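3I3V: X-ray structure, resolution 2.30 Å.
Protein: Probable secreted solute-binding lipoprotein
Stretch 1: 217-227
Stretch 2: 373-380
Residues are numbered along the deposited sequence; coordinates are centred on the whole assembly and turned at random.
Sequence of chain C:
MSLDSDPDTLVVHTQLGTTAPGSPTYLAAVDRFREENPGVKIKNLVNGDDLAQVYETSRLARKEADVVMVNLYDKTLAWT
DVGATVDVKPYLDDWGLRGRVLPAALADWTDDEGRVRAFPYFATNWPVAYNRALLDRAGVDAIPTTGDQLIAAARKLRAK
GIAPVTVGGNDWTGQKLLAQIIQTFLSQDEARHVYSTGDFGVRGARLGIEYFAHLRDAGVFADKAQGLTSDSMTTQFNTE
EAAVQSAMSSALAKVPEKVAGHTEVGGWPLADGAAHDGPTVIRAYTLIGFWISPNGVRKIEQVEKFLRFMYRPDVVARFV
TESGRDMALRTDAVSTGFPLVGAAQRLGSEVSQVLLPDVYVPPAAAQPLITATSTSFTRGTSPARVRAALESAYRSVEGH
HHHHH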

# COMPACT_ATOMS: atom_id res chain seq x y z
N ASP C 217 13.77 7.65 77.65
CA ASP C 217 13.66 7.38 79.08
C ASP C 217 13.43 5.89 79.31
O ASP C 217 13.85 5.35 80.33
CB ASP C 217 12.52 8.21 79.70
CG ASP C 217 12.89 9.68 79.83
OD1 ASP C 217 12.03 10.49 80.26
OD2 ASP C 217 14.04 10.05 79.51
N ALA C 218 12.79 5.22 78.35
CA ALA C 218 12.52 3.80 78.47
C ALA C 218 13.77 2.97 78.22
O ALA C 218 13.74 1.74 78.31
CB ALA C 218 11.43 3.40 77.50
N GLY C 219 14.87 3.65 77.90
CA GLY C 219 16.13 2.97 77.64
C GLY C 219 16.27 2.36 76.25
O GLY C 219 16.90 1.32 76.09
N VAL C 220 15.70 3.01 75.24
CA VAL C 220 15.78 2.50 73.88
C VAL C 220 17.17 2.73 73.28
O VAL C 220 17.59 2.01 72.38
CB VAL C 220 14.70 3.14 72.98
CG1 VAL C 220 14.99 2.84 71.51
CG2 VAL C 220 13.33 2.59 73.35
N PHE C 221 17.88 3.73 73.79
CA PHE C 221 19.22 4.03 73.28
C PHE C 221 20.27 3.46 74.21
O PHE C 221 20.00 3.23 75.39
CB PHE C 221 19.40 5.54 73.13
CG PHE C 221 18.40 6.17 72.22
CD1 PHE C 221 18.38 5.84 70.87
CD2 PHE C 221 17.41 6.99 72.72
CE1 PHE C 221 17.39 6.32 70.04
CE2 PHE C 221 16.42 7.48 71.89
CZ PHE C 221 16.41 7.14 70.54
N ALA C 222 21.47 3.24 73.68
CA ALA C 222 22.58 2.71 74.47
C ALA C 222 22.86 3.63 75.65
O ALA C 222 22.61 4.84 75.58
CB ALA C 222 23.83 2.59 73.60
N ASP C 223 23.37 3.07 76.74
CA ASP C 223 23.68 3.88 77.90
C ASP C 223 24.68 4.95 77.47
O ASP C 223 25.57 4.67 76.66
CB ASP C 223 24.30 3.04 79.03
CG ASP C 223 23.30 2.06 79.67
OD1 ASP C 223 22.13 2.45 79.89
OD2 ASP C 223 23.69 0.92 79.97
N LYS C 224 24.51 6.17 77.96
CA LYS C 224 25.43 7.26 77.64
C LYS C 224 25.43 7.73 76.18
O LYS C 224 26.36 8.39 75.73
CB LYS C 224 26.85 6.85 78.06
CG LYS C 224 26.93 6.36 79.51
CD LYS C 224 28.36 6.19 80.03
CE LYS C 224 29.17 5.16 79.24
NZ LYS C 224 29.73 5.72 77.98
N ALA C 225 24.37 7.41 75.44
CA ALA C 225 24.26 7.79 74.03
C ALA C 225 24.58 9.26 73.77
O ALA C 225 25.04 9.62 72.68
CB ALA C 225 22.85 7.47 73.52
N GLN C 226 24.33 10.11 74.76
CA GLN C 226 24.56 11.55 74.65
C GLN C 226 26.01 11.92 74.35
O GLN C 226 26.28 12.99 73.81
CB GLN C 226 24.13 12.24 75.94
CG GLN C 226 23.09 11.46 76.71
CD GLN C 226 23.63 10.87 77.99
OE1 GLN C 226 23.01 9.99 78.59
NE2 GLN C 226 24.78 11.37 78.44
N GLY C 227 26.94 11.04 74.71
CA GLY C 227 28.34 11.32 74.47
C GLY C 227 28.95 10.47 73.36
O GLY C 227 30.14 10.60 73.08
N THR C 373 21.14 18.58 70.69
CA THR C 373 20.77 17.19 70.53
C THR C 373 21.45 16.32 71.58
O THR C 373 20.84 15.38 72.08
CB THR C 373 21.11 16.70 69.12
OG1 THR C 373 20.10 17.15 68.22
CG2 THR C 373 21.18 15.20 69.08
N SER C 374 22.69 16.63 71.92
CA SER C 374 23.38 15.87 72.95
C SER C 374 22.60 16.02 74.26
O SER C 374 22.30 15.03 74.94
CB SER C 374 24.80 16.38 73.14
OG SER C 374 25.48 15.61 74.12
N THR C 375 22.26 17.26 74.61
CA THR C 375 21.51 17.55 75.82
C THR C 375 20.20 16.75 75.84
O THR C 375 19.84 16.15 76.86
CB THR C 375 21.17 19.07 75.93
OG1 THR C 375 22.37 19.83 76.02
CG2 THR C 375 20.33 19.35 77.17
N SER C 376 19.52 16.73 74.71
CA SER C 376 18.25 16.02 74.58
C SER C 376 18.32 14.50 74.78
O SER C 376 17.36 13.89 75.23
CB SER C 376 17.61 16.31 73.23
OG SER C 376 17.42 17.70 73.05
N PHE C 377 19.44 13.88 74.42
CA PHE C 377 19.56 12.43 74.58
C PHE C 377 19.79 11.99 76.03
O PHE C 377 19.76 10.79 76.32
CB PHE C 377 20.68 11.87 73.70
CG PHE C 377 20.22 11.34 72.38
CD1 PHE C 377 20.16 12.17 71.26
CD2 PHE C 377 19.83 10.01 72.25
CE1 PHE C 377 19.73 11.68 70.03
CE2 PHE C 377 19.40 9.51 71.02
CZ PHE C 377 19.35 10.35 69.91
N THR C 378 20.04 12.94 76.92
CA THR C 378 20.29 12.63 78.33
C THR C 378 18.97 12.28 79.02
O THR C 378 18.07 13.11 79.10
CB THR C 378 20.92 13.84 79.04
OG1 THR C 378 22.04 14.30 78.29
CG2 THR C 378 21.38 13.45 80.44
N ARG C 379 18.87 11.04 79.50
CA ARG C 379 17.65 10.57 80.15
C ARG C 379 17.15 11.48 81.27
O ARG C 379 17.93 12.02 82.05
CB ARG C 379 17.86 9.17 80.69
CG ARG C 379 18.39 8.21 79.66
CD ARG C 379 18.57 6.83 80.22
NE ARG C 379 17.31 6.14 80.44
CZ ARG C 379 17.21 4.83 80.57
NH1 ARG C 379 18.30 4.08 80.48
NH2 ARG C 379 16.03 4.25 80.77
N GLY C 380 15.84 11.63 81.33
CA GLY C 380 15.24 12.46 82.36
C GLY C 380 15.01 13.90 81.93
O GLY C 380 14.24 14.61 82.56

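Contact between residues 217-227 and the segment 373-380, a helix and the loop that follows it; about 537 Å² is buried, both sides summed. D217 meets the loop twice. Its backbone O accepts a very short hydrogen bond from R379 NH2 (2.5 Å), and its carboxylate OD2 accepts a nearly straight one from G380 N (3.0 Å, N-H...O angle 172°). The CA-to-CB bond of D217 points away from the loop, but with chi1 in m the carboxylate returns to reach that amide. G380 has phi 93° and psi -18°, where a CB would be jammed against the preceding carbonyl O, so glycine fits here. A218 points its methyl away and contributes little beyond its backbone. G219 leaves the preceding helix in a Schellman motif with positive phi (81°), a conformation that favours glycine; the missing side chain also matters locally, because an ideal CB would lie only 3.2 Å from R379 NH2. The amide G219 N lies over one face of the guanidinium, 3.2 Å from R379 NH2, but both are donors and no hydrogen bond forms. D217 O instead sits at the guanidinium edge, near its plane, where an N-H can point at it. V220 makes no contact, whereas F221, buried and directed toward the helix, offers one ring face to the edge of F377. The ring centroids are 4.8 Å apart with planes at 68°, and F221 CD2 comes within 3.6 Å of F377 CE2; the slightly positive C-H edge of F377 meets the electron-rich face of F221, a favourable edge-to-face arrangement. A222 opens a type II turn that ends at A225, closed by A225 N to A222 O (3.1 Å). Within it, D223 brings OD1 to 4.2 Å from R379 NH1, beyond salt-bridge range but with favourable charge; its carboxylate oxygens are hydrogen-bonded elsewhere in the structure. A225 turns its small methyl toward F377, with CB 4.1 Å from F377 CD2, adding to the apolar surroundings of that ring. Q226 has the largest covered area of either stretch, 105 Å². Its backbone O accepts a hydrogen bond from S374 OG (2.8 Å), the serine's chi1 of -178° (t) carrying the hydroxyl to it. The aliphatic part of Q226 packs on F377 and T378: CG lies 3.4 Å from F377 C and 3.4 Å from T378 OG1. Its amide makes no hydrogen bond to the other stretch.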